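Local structure of cytochrome c, putative (Shewanella oneidensis, 1SP3) at residues 30-35 with 187-192; 76-81 with 86-91; 266-271 with 278-283. The protein carries eight c-type hemes and probably acts as a respiratory oxidoreductase that reduces tetrathionate. All coordinates share one frame; numbering follows the deposited sequence.

Contact 1. Residues 30-35 with 187-192; sequences ATDMMK and TEKHQI. With HEC (heme c), chain E.
H190, an axial ligand of a heme c iron, occupies a corner of a type I' turn and rests there against D32 and M33. The turn runs from E188 to Q191. Its two central residues, K189 and H190, both have positive phi although neither is glycine, and reciprocal backbone bonds between E188 and Q191 make it the tip of a tight two-residue hairpin. The imidazole reaches from this tip to the metal, with H190 NE2 2.0 Å from FE; H102 supplies the other axial ligand. M33 has CG anti to its backbone N (chi1 -150°), which lays the start of its chain obliquely beside the imidazole, M33 CG 3.8 Å from H190 CD2. Further bends carry SD away toward a heme methyl. On the polar side, H190 ND1 donates to a water 3.0 Å off in the ring plane. The same water donates to D32 OD2 at 2.7 Å and weakly to a heme propionate. These water-mediated bonds should help to set the rotation of the ring about its bond to iron, and the carboxylate behind the water would probably polarise the imidazole. Beyond it, D32 CB packs 3.4 Å from K189 O, and a second water ties D32 O to K189 O, so water joins helix to turn twice. The hairpin of strands 187-188 and 191-192 thus packs against the last turns of helix 15-34, where Q29 also touches H190, while helix 37-40 meets M33 through W39 and I192 through H38.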
loop_
_atom_site.group_PDB
_atom_site.type_symbol
_atom_site.label_atom_id
_atom_site.label_comp_id
_atom_site.label_asym_id
_atom_site.label_seq_id
_atom_site.Cartn_x
_atom_site.Cartn_y
_atom_site.Cartn_z
ATOM N N ALA A 30 11.969 -5.128 20.691
ATOM C CA ALA A 30 10.511 -5.077 20.801
ATOM C C ALA A 30 10.076 -3.651 21.103
ATOM O O ALA A 30 9.218 -3.076 20.428
ATOM C CB ALA A 30 10.033 -6.046 21.807
ATOM N N THR A 31 10.689 -3.050 22.108
ATOM C CA THR A 31 10.344 -1.707 22.488
ATOM C C THR A 31 10.496 -0.754 21.318
ATOM O O THR A 31 9.614 0.071 21.100
ATOM C CB THR A 31 11.248 -1.260 23.586
ATOM O OG1 THR A 31 10.995 -2.101 24.716
ATOM C CG2 THR A 31 10.841 0.113 24.058
ATOM N N ASP A 32 11.631 -0.872 20.618
ATOM C CA ASP A 32 11.896 -0.034 19.455
ATOM C C ASP A 32 10.867 -0.245 18.326
ATOM O O ASP A 32 10.430 0.690 17.706
ATOM C CB ASP A 32 13.311 -0.309 18.891
ATOM C CG ASP A 32 14.434 0.192 19.818
ATOM O OD1 ASP A 32 14.192 1.184 20.590
ATOM O OD2 ASP A 32 15.576 -0.375 19.799
ATOM N N MET A 33 10.552 -1.478 18.044
ATOM C CA MET A 33 9.714 -1.797 16.920
ATOM C C MET A 33 8.312 -1.255 17.226
ATOM O O MET A 33 7.558 -0.736 16.337
ATOM C CB MET A 33 9.721 -3.308 16.739
ATOM C CG MET A 33 9.523 -3.815 15.263
ATOM S SD MET A 33 7.728 -3.726 14.858
ATOM C CE MET A 33 7.244 -4.393 16.500
ATOM N N MET A 34 7.956 -1.351 18.492
ATOM C CA MET A 34 6.583 -1.009 18.866
ATOM C C MET A 34 6.340 0.504 18.784
ATOM O O MET A 34 5.179 0.952 18.798
ATOM C CB MET A 34 6.255 -1.533 20.271
ATOM C CG MET A 34 6.161 -3.022 20.295
ATOM S SD MET A 34 6.242 -3.519 21.983
ATOM C CE MET A 34 4.490 -3.723 22.602
ATOM N N LYS A 35 7.416 1.279 18.650
ATOM C CA LYS A 35 7.225 2.682 18.437
ATOM C C LYS A 35 6.867 2.948 16.973
ATOM O O LYS A 35 6.595 4.104 16.671
ATOM C CB LYS A 35 8.453 3.512 18.779
ATOM C CG LYS A 35 8.935 3.457 20.254
ATOM C CD LYS A 35 10.208 4.345 20.380
ATOM C CE LYS A 35 10.963 4.150 21.704
ATOM N NZ LYS A 35 12.421 4.533 21.498
ATOM N N THR A 187 17.407 0.682 7.914
ATOM C CA THR A 187 16.697 0.509 9.146
ATOM C C THR A 187 17.640 0.718 10.324
ATOM O O THR A 187 18.701 0.111 10.384
ATOM C CB THR A 187 16.170 -0.890 9.150
ATOM O OG1 THR A 187 15.290 -1.015 8.028
ATOM C CG2 THR A 187 15.353 -1.196 10.411
ATOM N N GLU A 188 17.217 1.581 11.238
ATOM C CA GLU A 188 17.932 1.848 12.484
ATOM C C GLU A 188 16.972 1.630 13.636
ATOM O O GLU A 188 15.907 2.232 13.641
ATOM C CB GLU A 188 18.427 3.299 12.543
ATOM C CG GLU A 188 19.906 3.339 12.859
ATOM C CD GLU A 188 20.641 3.394 11.540
ATOM O OE1 GLU A 188 20.357 4.395 10.815
ATOM O OE2 GLU A 188 21.429 2.447 11.202
ATOM N N LYS A 189 17.335 0.799 14.603
ATOM C CA LYS A 189 16.424 0.617 15.742
ATOM C C LYS A 189 15.004 0.230 15.260
ATOM O O LYS A 189 13.995 0.736 15.779
ATOM C CB LYS A 189 16.392 1.896 16.605
ATOM C CG LYS A 189 17.708 2.130 17.430
ATOM C CD LYS A 189 17.543 3.315 18.446
ATOM C CE LYS A 189 18.893 3.938 18.886
ATOM N NZ LYS A 189 19.878 2.872 19.402
ATOM N N HIS A 190 14.934 -0.629 14.253
ATOM C CA HIS A 190 13.692 -1.087 13.702
ATOM C C HIS A 190 12.817 0.001 13.197
ATOM O O HIS A 190 11.652 -0.250 13.014
ATOM C CB HIS A 190 12.908 -1.861 14.740
ATOM C CG HIS A 190 13.379 -3.246 14.823
ATOM N ND1 HIS A 190 14.420 -3.605 15.623
ATOM C CD2 HIS A 190 13.076 -4.325 14.072
ATOM C CE1 HIS A 190 14.681 -4.894 15.446
ATOM N NE2 HIS A 190 13.877 -5.351 14.492
ATOM N N GLN A 191 13.355 1.216 13.043
ATOM C CA GLN A 191 12.674 2.220 12.152
ATOM C C GLN A 191 13.145 2.046 10.696
ATOM O O GLN A 191 14.270 2.344 10.328
ATOM C CB GLN A 191 12.779 3.660 12.626
ATOM C CG GLN A 191 11.832 4.613 11.739
ATOM C CD GLN A 191 10.304 4.259 11.657
ATOM O OE1 GLN A 191 9.540 4.662 12.555
ATOM N NE2 GLN A 191 9.849 3.542 10.554
ATOM N N ILE A 192 12.277 1.478 9.906
ATOM C CA ILE A 192 12.522 1.216 8.520
ATOM C C ILE A 192 12.234 2.490 7.784
ATOM O O ILE A 192 11.124 3.019 7.826
ATOM C CB ILE A 192 11.597 0.089 8.076
ATOM C CG1 ILE A 192 11.929 -1.210 8.798
ATOM C CG2 ILE A 192 11.679 -0.181 6.535
ATOM C CD1 ILE A 192 10.892 -2.256 8.586
HETATM FE FE HEC E . 14.123 -7.096 13.569
HETATM C CHA HEC E . 17.311 -6.125 12.749
HETATM C CHB HEC E . 15.445 -8.657 16.308
HETATM C CHC HEC E . 10.947 -7.710 14.601
HETATM C CHD HEC E . 12.852 -5.918 10.673
HETATM N NA HEC E . 16.042 -7.379 14.364
HETATM C C1A HEC E . 17.207 -6.860 13.881
HETATM C C2A HEC E . 18.335 -7.201 14.762
HETATM C C3A HEC E . 17.827 -7.880 15.774
HETATM C C4A HEC E . 16.362 -7.984 15.535
HETATM C CMA HEC E . 18.620 -8.445 17.001
HETATM C CAA HEC E . 19.823 -6.797 14.562
HETATM C CBA HEC E . 19.944 -5.241 14.572
HETATM C CGA HEC E . 19.337 -4.661 15.842
HETATM O O1A HEC E . 19.783 -5.197 16.886
HETATM O O2A HEC E . 18.474 -3.684 15.832
HETATM N NB HEC E . 13.387 -7.963 15.098
HETATM C C1B HEC E . 14.064 -8.550 16.123
HETATM C C2B HEC E . 13.082 -9.011 17.069
HETATM C C3B HEC E . 11.877 -8.732 16.597
HETATM C C4B HEC E . 12.022 -8.092 15.345
HETATM C CMB HEC E . 13.414 -9.772 18.399
HETATM C CAB HEC E . 10.495 -8.999 17.299
HETATM C CBB HEC E . 10.213 -8.567 18.569
HETATM N NC HEC E . 12.186 -6.827 12.769
HETATM C C1C HEC E . 11.022 -7.190 13.350
HETATM C C2C HEC E . 9.931 -6.921 12.434
HETATM C C3C HEC E . 10.443 -6.402 11.318
HETATM C C4C HEC E . 11.897 -6.331 11.544
HETATM C CMC HEC E . 8.452 -7.212 12.771
HETATM C CAC HEC E . 9.736 -5.962 9.973
HETATM C CBC HEC E . 8.559 -5.319 9.861
HETATM N ND HEC E . 14.944 -6.181 12.002
HETATM C C1D HEC E . 14.206 -5.779 10.880
HETATM C C2D HEC E . 15.089 -5.179 9.957
HETATM C C3D HEC E . 16.454 -5.186 10.651
HETATM C C4D HEC E . 16.279 -5.870 11.870
HETATM C CMD HEC E . 14.756 -4.549 8.546
HETATM C CAD HEC E . 17.787 -4.680 10.095
HETATM C CBD HEC E . 18.250 -5.762 9.121
HETATM C CGD HEC E . 19.508 -5.452 8.338
HETATM O O1D HEC E . 19.748 -6.151 7.310
HETATM O O2D HEC E . 20.253 -4.520 8.744
HETATM O O HOH W 1 16.037 -2.082 17.707
HETATM O O HOH W 2 11.974 2.722 16.976
#

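Contact 2. Residues 76-81 with 86-91; sequences SCHAGY and NTFDFK. With HEC (heme c), chain D.
H78 and F88 meet edge to face in the densely packed half of this loop contact. With CG anti to the backbone N in each, the two side chains reach toward one another from opposite directions. The edge of the imidazole is turned toward the phenyl face, offset, with planes at 88° and ring centroids 5.9 Å apart; H78 CE1 comes 4.1 Å from F88 CE2. F88 in turn directs its own edge at F90, its CD2 lying 3.4 Å above the F90 ring and over the centre of that face. At another point of its rim F88 receives a carbonyl near the ring plane, CE1 standing 3.6 Å from Y81 O. W39, W41 and W83 pack round these rings, extending the aromatic cluster. The backbone folds tightly as well: A79 centres an inverse gamma turn, closed by G80 N to H78 O at 2.7 Å. The outer side differs. N86, T87, D89 and K91 are exposed and make no contact with 76-81; there an Asx turn is made within the segment, K91 N donating to D89 OD1 (3.0 Å) from well above the carboxylate plane. Chemically, C77 and H78 end a CXXCH heme-binding motif, and C77 SG is bonded to CAC of its heme c. The histidine that would usually ligate the iron instead points into the aromatic cluster, with H78 NE2 far from FE of the heme that C77 holds and hydrogen-bonded to W39 O. K56 is bonded to this heme; the aromatic cluster and the bond to W39 O thus hold the motif histidine away from the iron it would normally ligate, consistent with lysine ligation.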
loop_
_atom_site.group_PDB
_atom_site.type_symbol
_atom_site.label_atom_id
_atom_site.label_comp_id
_atom_site.label_asym_id
_atom_site.label_seq_id
_atom_site.Cartn_x
_atom_site.Cartn_y
_atom_site.Cartn_z
ATOM N N SER A 76 -3.559 -10.528 9.652
ATOM C CA SER A 76 -2.621 -11.517 9.093
ATOM C C SER A 76 -1.452 -10.810 8.473
ATOM O O SER A 76 -0.420 -11.471 8.192
ATOM C CB SER A 76 -3.292 -12.287 7.913
ATOM O OG SER A 76 -4.407 -11.511 7.407
ATOM N N CYS A 77 -1.621 -9.519 8.136
ATOM C CA CYS A 77 -0.500 -8.654 7.701
ATOM C C CYS A 77 -0.154 -7.551 8.723
ATOM O O CYS A 77 0.370 -6.493 8.370
ATOM C CB CYS A 77 -0.750 -8.083 6.288
ATOM S SG CYS A 77 -0.710 -9.489 5.146
ATOM N N HIS A 78 -0.414 -7.828 9.991
ATOM C CA HIS A 78 0.139 -7.035 11.100
ATOM C C HIS A 78 1.331 -7.781 11.730
ATOM O O HIS A 78 1.257 -8.974 11.969
ATOM C CB HIS A 78 -0.943 -6.782 12.190
ATOM C CG HIS A 78 -0.482 -5.953 13.333
ATOM N ND1 HIS A 78 -0.528 -6.423 14.633
ATOM C CD2 HIS A 78 0.037 -4.687 13.395
ATOM C CE1 HIS A 78 -0.085 -5.475 15.456
ATOM N NE2 HIS A 78 0.222 -4.396 14.733
ATOM N N ALA A 79 2.416 -7.065 12.032
ATOM C CA ALA A 79 3.588 -7.667 12.678
ATOM C C ALA A 79 3.310 -7.950 14.181
ATOM O O ALA A 79 4.127 -7.596 15.057
ATOM C CB ALA A 79 4.836 -6.743 12.499
ATOM N N GLY A 80 2.139 -8.545 14.444
ATOM C CA GLY A 80 1.628 -8.819 15.758
ATOM C C GLY A 80 0.823 -10.103 15.828
ATOM O O GLY A 80 0.481 -10.724 14.757
ATOM N N TYR A 81 0.442 -10.508 17.062
ATOM C CA TYR A 81 -0.405 -11.692 17.222
ATOM C C TYR A 81 -1.705 -11.352 18.011
ATOM O O TYR A 81 -1.605 -10.996 19.142
ATOM C CB TYR A 81 0.319 -12.774 18.066
ATOM C CG TYR A 81 1.603 -13.297 17.462
ATOM C CD1 TYR A 81 2.801 -13.279 18.202
ATOM C CD2 TYR A 81 1.601 -13.900 16.206
ATOM C CE1 TYR A 81 3.996 -13.811 17.635
ATOM C CE2 TYR A 81 2.743 -14.404 15.671
ATOM C CZ TYR A 81 3.951 -14.369 16.380
ATOM O OH TYR A 81 5.108 -14.889 15.788
ATOM N N ASN A 86 -10.981 -3.856 18.494
ATOM C CA ASN A 86 -10.510 -2.672 19.173
ATOM C C ASN A 86 -9.951 -2.790 20.610
ATOM O O ASN A 86 -9.444 -1.797 21.142
ATOM C CB ASN A 86 -11.590 -1.573 19.103
ATOM C CG ASN A 86 -12.611 -1.678 20.247
ATOM O OD1 ASN A 86 -13.545 -2.475 20.170
ATOM N ND2 ASN A 86 -12.431 -0.843 21.316
ATOM N N THR A 87 -9.966 -3.963 21.220
ATOM C CA THR A 87 -9.428 -4.099 22.578
ATOM C C THR A 87 -7.896 -4.453 22.592
ATOM O O THR A 87 -7.347 -4.640 23.680
ATOM C CB THR A 87 -10.175 -5.214 23.298
ATOM O OG1 THR A 87 -9.912 -6.464 22.604
ATOM C CG2 THR A 87 -11.636 -5.043 23.074
ATOM N N PHE A 88 -7.239 -4.531 21.414
ATOM C CA PHE A 88 -5.855 -5.017 21.286
ATOM C C PHE A 88 -4.978 -4.208 22.160
ATOM O O PHE A 88 -5.108 -2.998 22.238
ATOM C CB PHE A 88 -5.346 -5.010 19.839
ATOM C CG PHE A 88 -3.991 -5.617 19.663
ATOM C CD1 PHE A 88 -3.795 -7.020 19.862
ATOM C CD2 PHE A 88 -2.877 -4.789 19.373
ATOM C CE1 PHE A 88 -2.584 -7.566 19.670
ATOM C CE2 PHE A 88 -1.618 -5.339 19.237
ATOM C CZ PHE A 88 -1.456 -6.708 19.363
ATOM N N ASP A 89 -4.152 -4.901 22.916
ATOM C CA ASP A 89 -3.234 -4.243 23.795
ATOM C C ASP A 89 -1.907 -3.855 23.077
ATOM O O ASP A 89 -1.013 -4.655 23.015
ATOM C CB ASP A 89 -2.911 -5.208 24.939
ATOM C CG ASP A 89 -2.015 -4.583 25.965
ATOM O OD1 ASP A 89 -1.666 -3.346 25.877
ATOM O OD2 ASP A 89 -1.580 -5.268 26.865
ATOM N N PHE A 90 -1.790 -2.652 22.546
ATOM C CA PHE A 90 -0.589 -2.221 21.870
ATOM C C PHE A 90 0.652 -2.086 22.754
ATOM O O PHE A 90 1.656 -1.688 22.262
ATOM C CB PHE A 90 -0.824 -0.930 21.046
ATOM C CG PHE A 90 -1.714 -1.155 19.855
ATOM C CD1 PHE A 90 -3.114 -1.018 19.967
ATOM C CD2 PHE A 90 -1.162 -1.595 18.630
ATOM C CE1 PHE A 90 -3.939 -1.248 18.820
ATOM C CE2 PHE A 90 -1.971 -1.803 17.463
ATOM C CZ PHE A 90 -3.364 -1.678 17.578
ATOM N N LYS A 91 0.576 -2.401 24.053
ATOM C CA LYS A 91 1.716 -2.235 24.953
ATOM C C LYS A 91 2.256 -3.568 25.395
ATOM O O LYS A 91 3.284 -3.669 26.081
ATOM C CB LYS A 91 1.401 -1.405 26.189
ATOM C CG LYS A 91 0.925 0.021 25.894
ATOM C CD LYS A 91 1.897 0.940 25.076
ATOM C CE LYS A 91 3.460 0.874 25.390
ATOM N NZ LYS A 91 4.041 0.831 26.832
HETATM FE FE HEC D . -4.082 -3.873 3.931
HETATM C CHA HEC D . -2.441 -0.779 3.634
HETATM C CHB HEC D . -7.076 -2.217 4.403
HETATM C CHC HEC D . -5.681 -6.844 4.490
HETATM C CHD HEC D . -1.206 -5.557 3.299
HETATM N NA HEC D . -4.697 -1.836 3.975
HETATM C C1A HEC D . -3.846 -0.727 3.838
HETATM C C2A HEC D . -4.679 0.470 3.941
HETATM C C3A HEC D . -5.970 0.087 4.164
HETATM C C4A HEC D . -5.988 -1.383 4.185
HETATM C CMA HEC D . -7.203 1.077 4.341
HETATM C CAA HEC D . -4.152 1.949 3.792
HETATM C CBA HEC D . -4.531 2.530 2.403
HETATM C CGA HEC D . -4.109 1.564 1.262
HETATM O O1A HEC D . -5.015 0.874 0.708
HETATM O O2A HEC D . -2.876 1.382 0.863
HETATM N NB HEC D . -5.995 -4.461 4.363
HETATM C C1B HEC D . -7.074 -3.569 4.567
HETATM C C2B HEC D . -8.242 -4.322 4.964
HETATM C C3B HEC D . -7.855 -5.623 4.952
HETATM C C4B HEC D . -6.435 -5.700 4.592
HETATM C CMB HEC D . -9.634 -3.671 5.256
HETATM C CAB HEC D . -8.686 -6.882 5.309
HETATM C CBB HEC D . -10.025 -6.982 4.997
HETATM N NC HEC D . -3.532 -5.940 3.863
HETATM C C1C HEC D . -4.364 -6.984 4.137
HETATM C C2C HEC D . -3.625 -8.204 3.976
HETATM C C3C HEC D . -2.343 -7.854 3.606
HETATM C C4C HEC D . -2.284 -6.397 3.555
HETATM C CMC HEC D . -4.275 -9.600 4.223
HETATM C CAC HEC D . -1.124 -8.809 3.297
HETATM C CBC HEC D . -1.100 -9.806 2.342
HETATM N ND HEC D . -2.102 -3.260 3.491
HETATM C C1D HEC D . -1.089 -4.188 3.398
HETATM C C2D HEC D . 0.166 -3.401 3.346
HETATM C C3D HEC D . -0.193 -1.913 3.453
HETATM C C4D HEC D . -1.637 -1.919 3.543
HETATM C CMD HEC D . 1.579 -3.971 3.218
HETATM C CAD HEC D . 0.776 -0.666 3.394
HETATM C CBD HEC D . 0.901 -0.275 1.917
HETATM C CGD HEC D . 1.985 0.790 1.634
HETATM O O1D HEC D . 2.506 0.709 0.497
HETATM O O2D HEC D . 2.371 1.748 2.424
#

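Contact 3. Residues 266-271 with 278-283; sequences YGKHTY and FVWEKM
K268 lies across the indole of W280 just outside a beta hairpin, where the loop leading into strand 271-272 folds against strand 276-281. The two side chains cross at about a right angle. K268 CB sits 3.4 Å from the centroid of the five-membered ring, almost on its normal, making a CH-pi contact over the face. A bend at chi2 (-70°) then takes the lysine chain along the same face toward the six-membered ring, where CE comes 3.8 Å from W280 CZ3. The indole is also gripped at its edge: NE1 donates to H269 O at 2.9 Å, a bond bent to 140° at the hydrogen and tilted somewhat from the ring plane. F278 turns its edge to that same carbonyl, CD1 3.2 Å from H269 O, so the oxygen is shared by a polar N-H and an aromatic rim. One residue on, next to strand 271-272, a straighter backbone bond joins F278 N to T270 O, 2.9 Å and 164°. The T270 hydroxyl is engaged by T262, whereas F278 meets W250 edge to face and K247 through a cation-pi contact, both on the adjoining strand 246-251 of the large mixed sheet. Thus the loop lies over one face of W280 and meets F278 at its rim, beside that sheet. At the other end of the contact Y266 and K282 cross obliquely, the tyrosine set against the start of the lysine chain with its OH 3.5 Å from K282 CB. A water in the plane of the Y266 ring joins the two, hydrogen-bonded to Y266 OH and accepting from K282 N at 3.1 Å.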
loop_
_atom_site.group_PDB
_atom_site.type_symbol
_atom_site.label_atom_id
_atom_site.label_comp_id
_atom_site.label_asym_id
_atom_site.label_seq_id
_atom_site.Cartn_x
_atom_site.Cartn_y
_atom_site.Cartn_z
ATOM N N TYR A 266 -6.757 -13.915 -18.091
ATOM C CA TYR A 266 -5.712 -14.402 -17.250
ATOM C C TYR A 266 -6.213 -15.261 -16.107
ATOM O O TYR A 266 -5.472 -15.438 -15.131
ATOM C CB TYR A 266 -5.007 -13.197 -16.605
ATOM C CG TYR A 266 -4.459 -12.120 -17.547
ATOM C CD1 TYR A 266 -5.001 -10.836 -17.554
ATOM C CD2 TYR A 266 -3.382 -12.384 -18.386
ATOM C CE1 TYR A 266 -4.495 -9.828 -18.406
ATOM C CE2 TYR A 266 -2.858 -11.395 -19.242
ATOM C CZ TYR A 266 -3.419 -10.113 -19.214
ATOM O OH TYR A 266 -2.928 -9.125 -20.042
ATOM N N GLY A 267 -7.453 -15.734 -16.168
ATOM C CA GLY A 267 -8.042 -16.549 -15.098
ATOM C C GLY A 267 -8.395 -15.809 -13.817
ATOM O O GLY A 267 -8.665 -16.467 -12.769
ATOM N N LYS A 268 -8.355 -14.465 -13.852
ATOM C CA LYS A 268 -8.891 -13.631 -12.741
ATOM C C LYS A 268 -10.391 -13.395 -12.866
ATOM O O LYS A 268 -10.909 -13.097 -13.925
ATOM C CB LYS A 268 -8.265 -12.224 -12.666
ATOM C CG LYS A 268 -6.748 -12.158 -12.686
ATOM C CD LYS A 268 -6.231 -12.765 -11.276
ATOM C CE LYS A 268 -4.855 -12.364 -10.922
ATOM N NZ LYS A 268 -4.615 -12.885 -9.582
ATOM N N HIS A 269 -11.049 -13.364 -11.714
ATOM C CA HIS A 269 -12.472 -13.138 -11.663
ATOM C C HIS A 269 -12.818 -11.745 -12.089
ATOM O O HIS A 269 -12.130 -10.830 -11.727
ATOM C CB HIS A 269 -12.972 -13.554 -10.265
ATOM C CG HIS A 269 -13.205 -15.037 -10.174
ATOM N ND1 HIS A 269 -14.167 -15.685 -10.938
ATOM C CD2 HIS A 269 -12.558 -16.006 -9.480
ATOM C CE1 HIS A 269 -14.117 -16.987 -10.690
ATOM N NE2 HIS A 269 -13.149 -17.207 -9.816
ATOM N N THR A 270 -13.770 -11.601 -12.994
ATOM C CA THR A 270 -14.296 -10.276 -13.268
ATOM C C THR A 270 -15.569 -10.007 -12.451
ATOM O O THR A 270 -16.031 -8.890 -12.424
ATOM C CB THR A 270 -14.604 -10.075 -14.750
ATOM O OG1 THR A 270 -15.314 -11.229 -15.196
ATOM C CG2 THR A 270 -13.309 -10.079 -15.570
ATOM N N TYR A 271 -16.200 -11.065 -11.954
ATOM C CA TYR A 271 -17.365 -10.955 -11.083
ATOM C C TYR A 271 -17.241 -11.950 -9.912
ATOM O O TYR A 271 -16.879 -13.090 -10.132
ATOM C CB TYR A 271 -18.715 -11.212 -11.791
ATOM C CG TYR A 271 -19.832 -11.002 -10.768
ATOM C CD1 TYR A 271 -20.149 -9.735 -10.346
ATOM C CD2 TYR A 271 -20.475 -12.074 -10.141
ATOM C CE1 TYR A 271 -21.100 -9.515 -9.396
ATOM C CE2 TYR A 271 -21.478 -11.841 -9.196
ATOM C CZ TYR A 271 -21.774 -10.539 -8.840
ATOM O OH TYR A 271 -22.713 -10.229 -7.869
ATOM N N PHE A 278 -14.719 -6.660 -11.139
ATOM C CA PHE A 278 -13.320 -6.259 -11.265
ATOM C C PHE A 278 -12.859 -6.050 -12.726
ATOM O O PHE A 278 -13.433 -6.618 -13.690
ATOM C CB PHE A 278 -12.435 -7.363 -10.709
ATOM C CG PHE A 278 -12.775 -7.812 -9.319
ATOM C CD1 PHE A 278 -12.864 -9.178 -9.037
ATOM C CD2 PHE A 278 -12.961 -6.917 -8.300
ATOM C CE1 PHE A 278 -13.166 -9.596 -7.740
ATOM C CE2 PHE A 278 -13.257 -7.313 -7.026
ATOM C CZ PHE A 278 -13.349 -8.651 -6.727
ATOM N N VAL A 279 -11.865 -5.179 -12.898
ATOM C CA VAL A 279 -11.104 -5.093 -14.148
ATOM C C VAL A 279 -9.623 -5.252 -13.718
ATOM O O VAL A 279 -9.184 -4.663 -12.738
ATOM C CB VAL A 279 -11.369 -3.749 -14.885
ATOM C CG1 VAL A 279 -10.581 -3.674 -16.219
ATOM C CG2 VAL A 279 -12.923 -3.537 -15.161
ATOM N N TRP A 280 -8.916 -6.130 -14.402
ATOM C CA TRP A 280 -7.568 -6.391 -14.173
ATOM C C TRP A 280 -6.809 -5.939 -15.347
ATOM O O TRP A 280 -7.361 -5.910 -16.458
ATOM C CB TRP A 280 -7.384 -7.885 -14.060
ATOM C CG TRP A 280 -8.093 -8.463 -12.856
ATOM C CD1 TRP A 280 -9.407 -8.859 -12.779
ATOM C CD2 TRP A 280 -7.509 -8.722 -11.569
ATOM N NE1 TRP A 280 -9.666 -9.313 -11.503
ATOM C CE2 TRP A 280 -8.509 -9.283 -10.756
ATOM C CE3 TRP A 280 -6.226 -8.548 -11.024
ATOM C CZ2 TRP A 280 -8.266 -9.678 -9.411
ATOM C CZ3 TRP A 280 -5.990 -8.913 -9.664
ATOM C CH2 TRP A 280 -6.994 -9.469 -8.885
ATOM N N GLU A 281 -5.530 -5.587 -15.120
ATOM C CA GLU A 281 -4.625 -5.173 -16.227
ATOM C C GLU A 281 -3.215 -5.606 -15.903
ATOM O O GLU A 281 -2.799 -5.643 -14.717
ATOM C CB GLU A 281 -4.663 -3.684 -16.467
ATOM C CG GLU A 281 -4.253 -3.300 -17.889
ATOM C CD GLU A 281 -4.095 -1.792 -18.140
ATOM O OE1 GLU A 281 -4.835 -0.984 -17.510
ATOM O OE2 GLU A 281 -3.219 -1.424 -19.000
ATOM N N LYS A 282 -2.486 -6.005 -16.958
ATOM C CA LYS A 282 -1.108 -6.371 -16.811
ATOM C C LYS A 282 -0.253 -5.370 -17.673
ATOM O O LYS A 282 -0.734 -4.871 -18.672
ATOM C CB LYS A 282 -1.015 -7.774 -17.404
ATOM C CG LYS A 282 0.034 -8.697 -16.809
ATOM C CD LYS A 282 0.382 -9.882 -17.765
ATOM C CE LYS A 282 1.799 -9.766 -18.282
ATOM N NZ LYS A 282 2.399 -11.139 -18.439
ATOM N N MET A 283 0.992 -5.109 -17.294
ATOM C CA MET A 283 1.868 -4.253 -18.061
ATOM C C MET A 283 1.275 -2.808 -18.170
ATOM O O MET A 283 0.922 -2.318 -19.278
ATOM C CB MET A 283 2.232 -4.928 -19.408
ATOM C CG MET A 283 3.568 -4.422 -19.986
ATOM S SD MET A 283 5.119 -4.842 -19.011
ATOM C CE MET A 283 6.176 -4.035 -20.149
HETATM O O HOH W 3 -3.901 -6.353 -19.669
#

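Contacts 1 and 2 are neighbours, their centres 16 Å apart, and they touch through packing of M34 CE 3.5 Å from F90 O. In sequence, contact 2 falls between the two segments that contact 1 brings together. Contact 1 ligates one heme iron and contact 2 is thioether-bonded to another heme, the one to which K56 is bonded, but A79 of contact 2 also lines the pocket of the heme that H190 ligates. Contact 3 stands apart, about 26 Å from contact 1 and about 15 Å from contact 2 between nearest atoms, across the chain's centre from contact 1. It binds no heme, although the F278 side chain comes within about 12 Å of one.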